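Local structure of DUF1116 domain-containing protein (Enterococcus faecalis, 3CLQ) at the interface of chains A and B. The protein is of uncharacterised function but belongs to the AllG family, named for a subunit of oxamate carbamoyltransferase, so a role in carbamoyl transfer is possible. Sequence-based numbering; all coordinates share one arbitrary frame. Chains: chain A/B, Uncharacterized protein.

Three patches sample one two-fold symmetric interface between identical chains. The C-alpha centres of contact 1 and contact 2 lie about 26 Å apart, those of contact 2 and contact 3 about 13 Å, and those of contact 1 and contact 3 about 38 Å. Helix 195-210 joins the first two: its beginning packs in contact 2 and its last residue accepts bonds in contact 1. Contact 3 uses other elements, around residues 324-334 and 358-362. Polar capping at contact 1 and apolar packing at contacts 2 and 3 would together hold a dimer, if the deposited pair is the biological one.

Contact 1: the interface of chains A and B. Residues chain A 210, 212, 214-216, 219; chain B 210, 216.
B:Arg216 reaches across to the carbonyl end of A:Val210 and buries 94 Å² in doing so. Its NE hydrogen-bonds the backbone O of A:Val210 at 3.1 Å, and NH2 donates to the same oxygen, so NE and NH2 share the one acceptor. Both bonds are bent, with angles near 140° at hydrogen, and the oxygen is tilted out of the guanidinium plane. NH2 also donates to A:Phe214 O at 2.9 Å; this bond is straighter, 163° at hydrogen, and lies in both the guanidinium and the carbonyl plane. One face of the group is covered near its rim by CD2 of A:Leu219, 4.1 Å from CZ of B:Arg216, while CG1 of A:Val210 lies against the arginine CB.

Toward B:Val210 the twin arginine differs: A:Arg216 NE donates to B:Val210 O at 3.2 Å in a straighter bond (165° at hydrogen), and its NH2 stays 3.8 Å from the same O. Bends at chi2 and chi3 shape both arginine chains, which run antiparallel alongside each other with their guanidinium planes nearly perpendicular. CD of A:Arg216 comes 3.5 Å from NH1 of B:Arg216, yet the two NH1 atoms stay 4.6 Å apart; the backbone oxygens probably offset the like charges.

In the fold, A:Val210 and B:Val210 close helix 195-210, each Arg216 opens helix 216-226, and A:Thr212 to A:Ser215 belong to the connecting loop, at one extremity of the interface.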
ATOM      1  N   VAL A 210     -11.110  15.585  11.331  1.00 56.78           N
ATOM      2  CA  VAL A 210     -10.630  16.366  12.439  1.00 54.86           C
ATOM      3  C   VAL A 210     -11.309  17.740  12.467  1.00 54.58           C
ATOM      4  O   VAL A 210     -11.476  18.346  13.530  1.00 51.96           O
ATOM      5  CB  VAL A 210      -9.116  16.502  12.343  1.00 54.67           C
ATOM      6  CG1 VAL A 210      -8.585  17.395  13.450  1.00 54.55           C
ATOM      7  CG2 VAL A 210      -8.491  15.137  12.422  1.00 54.20           C
ATOM      8  N   THR A 212     -14.245  18.295  12.094  1.00 54.18           N
ATOM      9  CA  THR A 212     -15.554  18.024  12.622  1.00 52.15           C
ATOM     10  C   THR A 212     -15.698  18.467  14.087  1.00 53.15           C
ATOM     11  O   THR A 212     -14.718  18.642  14.777  1.00 52.12           O
ATOM     12  CB  THR A 212     -15.712  16.521  12.537  1.00 51.54           C
ATOM     13  OG1 THR A 212     -16.491  16.195  11.380  1.00 54.30           O
ATOM     14  CG2 THR A 212     -16.358  15.963  13.726  1.00 51.02           C
ATOM     15  N   PHE A 214     -16.791  16.522  16.394  1.00 52.15           N
ATOM     16  CA  PHE A 214     -16.711  15.369  17.275  1.00 51.83           C
ATOM     17  C   PHE A 214     -15.520  15.498  18.228  1.00 52.74           C
ATOM     18  O   PHE A 214     -14.558  16.209  17.935  1.00 53.87           O
ATOM     19  CB  PHE A 214     -16.698  14.075  16.454  1.00 52.80           C
ATOM     20  CG  PHE A 214     -18.060  13.704  15.904  1.00 52.34           C
ATOM     21  CD1 PHE A 214     -18.841  12.740  16.534  1.00 52.29           C
ATOM     22  CD2 PHE A 214     -18.585  14.368  14.805  1.00 52.62           C
ATOM     23  CE1 PHE A 214     -20.104  12.430  16.067  1.00 52.65           C
ATOM     24  CE2 PHE A 214     -19.862  14.076  14.324  1.00 52.70           C
ATOM     25  CZ  PHE A 214     -20.625  13.102  14.955  1.00 52.75           C
ATOM     26  N   SER A 215     -15.590  14.866  19.394  1.00 52.14           N
ATOM     27  CA  SER A 215     -14.508  14.972  20.378  1.00 51.04           C
ATOM     28  C   SER A 215     -13.239  14.176  20.010  1.00 51.50           C
ATOM     29  O   SER A 215     -13.284  13.235  19.214  1.00 49.73           O
ATOM     30  CB  SER A 215     -15.008  14.495  21.728  1.00 50.65           C
ATOM     31  OG  SER A 215     -15.503  13.177  21.612  1.00 50.57           O
ATOM     32  N   ARG A 216     -12.109  14.542  20.621  1.00 52.67           N
ATOM     33  CA  ARG A 216     -10.874  13.790  20.423  1.00 53.31           C
ATOM     34  C   ARG A 216     -11.098  12.309  20.692  1.00 53.92           C
ATOM     35  O   ARG A 216     -10.547  11.468  19.991  1.00 54.50           O
ATOM     36  CB  ARG A 216      -9.729  14.309  21.301  1.00 53.00           C
ATOM     37  CG  ARG A 216      -9.539  15.810  21.275  1.00 53.73           C
ATOM     38  CD  ARG A 216      -9.028  16.311  19.948  1.00 53.39           C
ATOM     39  NE  ARG A 216      -7.582  16.482  19.969  1.00 53.92           N
ATOM     40  CZ  ARG A 216      -6.949  17.650  20.057  1.00 53.20           C
ATOM     41  NH1 ARG A 216      -7.627  18.783  20.131  1.00 53.53           N
ATOM     42  NH2 ARG A 216      -5.629  17.685  20.055  1.00 52.84           N
ATOM     43  N   LEU A 219     -13.049  10.566  18.141  1.00 54.51           N
ATOM     44  CA  LEU A 219     -12.210  10.615  16.972  1.00 54.10           C
ATOM     45  C   LEU A 219     -11.268   9.422  17.054  1.00 54.09           C
ATOM     46  O   LEU A 219     -11.126   8.649  16.098  1.00 53.80           O
ATOM     47  CB  LEU A 219     -11.461  11.940  16.969  1.00 54.79           C
ATOM     48  CG  LEU A 219     -11.543  12.869  15.749  1.00 55.26           C
ATOM     49  CD1 LEU A 219     -12.836  12.779  15.001  1.00 54.61           C
ATOM     50  CD2 LEU A 219     -11.275  14.298  16.164  1.00 54.73           C
TER
ATOM     51  N   VAL B 210      -3.654  12.455  17.814  1.00 53.35           N
ATOM     52  CA  VAL B 210      -4.888  13.048  18.268  1.00 52.10           C
ATOM     53  C   VAL B 210      -4.987  13.119  19.806  1.00 51.28           C
ATOM     54  O   VAL B 210      -5.724  13.937  20.347  1.00 49.78           O
ATOM     55  CB  VAL B 210      -6.061  12.303  17.649  1.00 52.45           C
ATOM     56  CG1 VAL B 210      -7.356  12.654  18.333  1.00 52.40           C
ATOM     57  CG2 VAL B 210      -6.117  12.618  16.162  1.00 52.89           C
ATOM     58  N   ARG B 216      -6.298  21.500  16.940  1.00 51.36           N
ATOM     59  CA  ARG B 216      -6.735  20.939  15.653  1.00 51.13           C
ATOM     60  C   ARG B 216      -6.045  21.698  14.508  1.00 52.03           C
ATOM     61  O   ARG B 216      -5.493  21.076  13.582  1.00 52.29           O
ATOM     62  CB  ARG B 216      -8.269  20.938  15.408  1.00 50.35           C
ATOM     63  CG  ARG B 216      -9.227  20.893  16.588  1.00 50.57           C
ATOM     64  CD  ARG B 216      -9.620  19.530  17.124  1.00 49.82           C
ATOM     65  NE  ARG B 216     -10.818  19.023  16.465  1.00 51.49           N
ATOM     66  CZ  ARG B 216     -11.753  18.242  17.017  1.00 51.60           C
ATOM     67  NH1 ARG B 216     -11.709  17.887  18.292  1.00 51.99           N
ATOM     68  NH2 ARG B 216     -12.761  17.818  16.278  1.00 51.75           N
TER

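Contact 2: the interface of chains A and B. Residues chain A 193, 195-196, 199; chain B 185-186.
The side chain of B:Met186, a selenomethionine, runs extended through chi2 (162°) and then turns at chi3 (71°), which carries its methyl CE onto the start of a helix in chain A. CE meets CA of A:Ala196 at 3.6 Å and that residue's CB at 3.8 Å, so the methyl rests against backbone as well as side chain. A:Val195 holds CG1 anti to its own nitrogen (chi1 -171°), and this branch touches the selenium at 3.8 Å, the two side chains crossing at about a right angle. Farther along the helix, A:Thr199 offers its methyl CG2 rather than its hydroxyl, 4.1 Å from the selenomethionine CE.

Beside this apolar cluster lies the guanidinium of A:Arg193. CG of B:Met186 meets the rim of the group, level with its plane, 3.9 Å from NH1. One face of the same group is covered, toward its rim, by CG2 of A:Val195, so this valine serves both sides of the contact: one methyl meets the selenium and the other backs the arginine. NH1 faces the backbone O of B:His185 at 3.6 Å, a distance that supports at most a loose electrostatic attraction.

B:Met186 buries 47 Å² and A:Arg193 25 Å². The patch thus lets a loop of one chain pack on the first turns of helix 195-210 of the other and the loop leading into it, and would help to fix the subunits' relative position if the deposited pair is the biological dimer.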
ATOM      1  N   ARG A 193      -8.462  -7.798  -1.905  1.00 53.85           N
ATOM      2  CA  ARG A 193      -7.314  -7.154  -1.326  1.00 52.47           C
ATOM      3  C   ARG A 193      -7.516  -5.645  -1.428  1.00 52.80           C
ATOM      4  O   ARG A 193      -7.545  -5.066  -2.532  1.00 51.38           O
ATOM      5  CB  ARG A 193      -6.014  -7.580  -2.007  1.00 50.27           C
ATOM      6  CG  ARG A 193      -4.836  -7.096  -1.258  1.00 49.03           C
ATOM      7  CD  ARG A 193      -3.510  -7.558  -1.827  1.00 48.51           C
ATOM      8  NE  ARG A 193      -2.766  -8.128  -0.726  1.00 49.45           N
ATOM      9  CZ  ARG A 193      -1.851  -7.482  -0.025  1.00 49.15           C
ATOM     10  NH1 ARG A 193      -1.501  -6.247  -0.360  1.00 49.40           N
ATOM     11  NH2 ARG A 193      -1.267  -8.098   0.985  1.00 48.07           N
ATOM     12  N   VAL A 195      -5.913  -3.556   1.099  1.00 51.03           N
ATOM     13  CA  VAL A 195      -4.977  -2.944   2.028  1.00 49.81           C
ATOM     14  C   VAL A 195      -4.615  -1.535   1.580  1.00 49.13           C
ATOM     15  O   VAL A 195      -4.783  -0.573   2.312  1.00 48.74           O
ATOM     16  CB  VAL A 195      -3.674  -3.740   2.159  1.00 50.01           C
ATOM     17  CG1 VAL A 195      -2.862  -3.177   3.289  1.00 49.73           C
ATOM     18  CG2 VAL A 195      -3.971  -5.173   2.425  1.00 50.86           C
ATOM     19  N   ALA A 196      -4.108  -1.408   0.366  1.00 48.80           N
ATOM     20  CA  ALA A 196      -3.589  -0.125  -0.056  1.00 48.97           C
ATOM     21  C   ALA A 196      -4.726   0.885  -0.179  1.00 49.42           C
ATOM     22  O   ALA A 196      -4.562   2.064   0.194  1.00 49.88           O
ATOM     23  CB  ALA A 196      -2.823  -0.249  -1.355  1.00 48.54           C
ATOM     24  N   THR A 199      -5.941   2.204   3.075  1.00 46.68           N
ATOM     25  CA  THR A 199      -5.034   3.172   3.663  1.00 48.39           C
ATOM     26  C   THR A 199      -5.016   4.532   2.940  1.00 49.45           C
ATOM     27  O   THR A 199      -4.909   5.581   3.571  1.00 50.86           O
ATOM     28  CB  THR A 199      -3.656   2.618   3.937  1.00 46.91           C
ATOM     29  OG1 THR A 199      -2.935   3.644   4.575  1.00 48.82           O
ATOM     30  CG2 THR A 199      -2.933   2.260   2.679  1.00 47.23           C
TER
ATOM     31  N   HIS B 185       4.759  -6.175   0.255  1.00 53.85           N
ATOM     32  CA  HIS B 185       3.702  -6.904  -0.412  1.00 53.23           C
ATOM     33  C   HIS B 185       2.787  -5.898  -1.068  1.00 53.80           C
ATOM     34  O   HIS B 185       1.803  -6.288  -1.666  1.00 53.21           O
ATOM     35  CB  HIS B 185       2.935  -7.777   0.570  1.00 52.07           C
ATOM     36  CG  HIS B 185       3.637  -9.053   0.909  1.00 51.66           C
ATOM     37  ND1 HIS B 185       3.006 -10.112   1.517  1.00 51.05           N
ATOM     38  CD2 HIS B 185       4.915  -9.448   0.708  1.00 52.09           C
ATOM     39  CE1 HIS B 185       3.865 -11.095   1.692  1.00 49.75           C
ATOM     40  NE2 HIS B 185       5.030 -10.717   1.215  1.00 50.59           N
HETATM   41  N   MSE B 186       3.117  -4.612  -0.954  1.00 54.59           N
HETATM   42  CA  MSE B 186       2.300  -3.558  -1.542  1.00 58.21           C
HETATM   43  C   MSE B 186       3.060  -2.723  -2.582  1.00 59.19           C
HETATM   44  O   MSE B 186       2.773  -1.534  -2.774  1.00 58.77           O
HETATM   45  CB  MSE B 186       1.763  -2.635  -0.469  1.00 57.91           C
HETATM   46  CG  MSE B 186       0.811  -3.280   0.492  1.00 60.03           C
HETATM   47 SE   MSE B 186       0.634  -2.218   2.136  0.80 63.79          SE
HETATM   48  CE  MSE B 186      -0.354  -0.686   1.471  1.00 61.67           C
TER

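Contact 3: the interface of chains A and B. Residues chain A 324-325, 328, 334; chain B 358, 362.
The 3-10 helix 324-326 and the helices 327-330 and 334-344 of chain A meet the 3-10 helix 358-360 of chain B and B:Phe362, a loop residue just before strand 363-367. In this AllG-family protein the patch is rich in proline: A:Pro324, A:Pro328 and B:Pro358 all present ring carbons to the partner chain.

The aromatic ring of B:Phe362 points its outer end at A:Pro328, the side chains coming from opposite directions. Its CZ lies 3.4 Å from the proline CD, with CE2 following at 3.8 Å from the same atom, so contact is made by the far rim of the ring. With chi1 at -57° the ring leaves B:Phe362 beside the backbone nitrogen, and chi2 of -93° turns it so that one face receives CA of B:Pro358, 3.8 Å above the ring plane and over its centre. This packing within chain B covers one face while the rim meets A:Pro328, and should limit rotation of the ring. CZ also approaches the backbone O of A:Pro324 at 3.9 Å.

B:Pro358 buries 36 Å², somewhat more than the 31 Å² of B:Phe362. Its CB packs on the ring of A:Pro324, 3.9 Å from CG, in an oblique crossing of two proline rings. Backbone atoms also take part: the carbonyl O of B:Pro358 lies 3.7 Å from CG1 of A:Val334, and the same proline's CB is 4.1 Å from the backbone N of A:Ala325.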
ATOM      1  N   PRO A 324      -0.107  -9.979  -6.652  1.00 49.46           N
ATOM      2  CA  PRO A 324       0.344 -11.342  -6.396  1.00 49.62           C
ATOM      3  C   PRO A 324       0.254 -11.716  -4.921  1.00 50.21           C
ATOM      4  O   PRO A 324       0.362 -12.887  -4.574  1.00 51.04           O
ATOM      5  CB  PRO A 324       1.816 -11.308  -6.815  1.00 49.38           C
ATOM      6  CG  PRO A 324       2.209  -9.860  -6.723  1.00 48.93           C
ATOM      7  CD  PRO A 324       0.963  -9.160  -7.231  1.00 49.86           C
ATOM      8  N   ALA A 325       0.074 -10.737  -4.048  1.00 50.69           N
ATOM      9  CA  ALA A 325       0.046 -11.031  -2.621  1.00 51.09           C
ATOM     10  C   ALA A 325      -1.195 -11.804  -2.141  1.00 51.39           C
ATOM     11  O   ALA A 325      -1.124 -12.426  -1.086  1.00 50.50           O
ATOM     12  CB  ALA A 325       0.250  -9.773  -1.805  1.00 51.03           C
ATOM     13  N   PRO A 328      -1.688 -16.807  -1.417  1.00 58.58           N
ATOM     14  CA  PRO A 328      -1.981 -17.633  -0.231  1.00 57.90           C
ATOM     15  C   PRO A 328      -3.438 -17.550   0.233  1.00 56.95           C
ATOM     16  O   PRO A 328      -3.996 -18.566   0.614  1.00 56.82           O
ATOM     17  CB  PRO A 328      -1.059 -17.046   0.847  1.00 58.12           C
ATOM     18  CG  PRO A 328      -0.590 -15.726   0.290  1.00 58.27           C
ATOM     19  CD  PRO A 328      -0.508 -15.961  -1.187  1.00 58.37           C
ATOM     20  N   VAL A 334       1.360 -17.891  -8.438  1.00 54.68           N
ATOM     21  CA  VAL A 334       1.382 -16.498  -8.903  1.00 53.56           C
ATOM     22  C   VAL A 334       1.414 -16.481 -10.453  1.00 52.81           C
ATOM     23  O   VAL A 334       0.722 -15.676 -11.080  1.00 52.02           O
ATOM     24  CB  VAL A 334       2.483 -15.585  -8.239  1.00 52.78           C
ATOM     25  CG1 VAL A 334       2.780 -16.006  -6.812  1.00 52.19           C
ATOM     26  CG2 VAL A 334       3.735 -15.546  -9.060  1.00 52.34           C
TER
ATOM     27  N   PRO B 358       6.379 -11.404  -3.095  1.00 53.92           N
ATOM     28  CA  PRO B 358       5.285 -12.196  -3.639  1.00 54.12           C
ATOM     29  C   PRO B 358       5.552 -12.707  -5.060  1.00 54.21           C
ATOM     30  O   PRO B 358       5.505 -13.920  -5.311  1.00 53.84           O
ATOM     31  CB  PRO B 358       4.130 -11.207  -3.634  1.00 54.37           C
ATOM     32  CG  PRO B 358       4.446 -10.316  -2.500  1.00 54.53           C
ATOM     33  CD  PRO B 358       5.911 -10.097  -2.618  1.00 54.53           C
ATOM     34  N   PHE B 362       7.174 -15.708  -3.075  1.00 55.94           N
ATOM     35  CA  PHE B 362       7.477 -15.422  -1.673  1.00 55.24           C
ATOM     36  C   PHE B 362       8.855 -15.917  -1.215  1.00 56.19           C
ATOM     37  O   PHE B 362       8.966 -16.488  -0.124  1.00 56.41           O
ATOM     38  CB  PHE B 362       6.386 -16.011  -0.767  1.00 52.35           C
ATOM     39  CG  PHE B 362       5.036 -15.518  -1.099  1.00 51.65           C
ATOM     40  CD1 PHE B 362       4.509 -14.404  -0.443  1.00 51.02           C
ATOM     41  CD2 PHE B 362       4.301 -16.118  -2.120  1.00 51.00           C
ATOM     42  CE1 PHE B 362       3.256 -13.929  -0.777  1.00 51.13           C
ATOM     43  CE2 PHE B 362       3.044 -15.645  -2.473  1.00 50.69           C
ATOM     44  CZ  PHE B 362       2.517 -14.546  -1.811  1.00 51.03           C
TER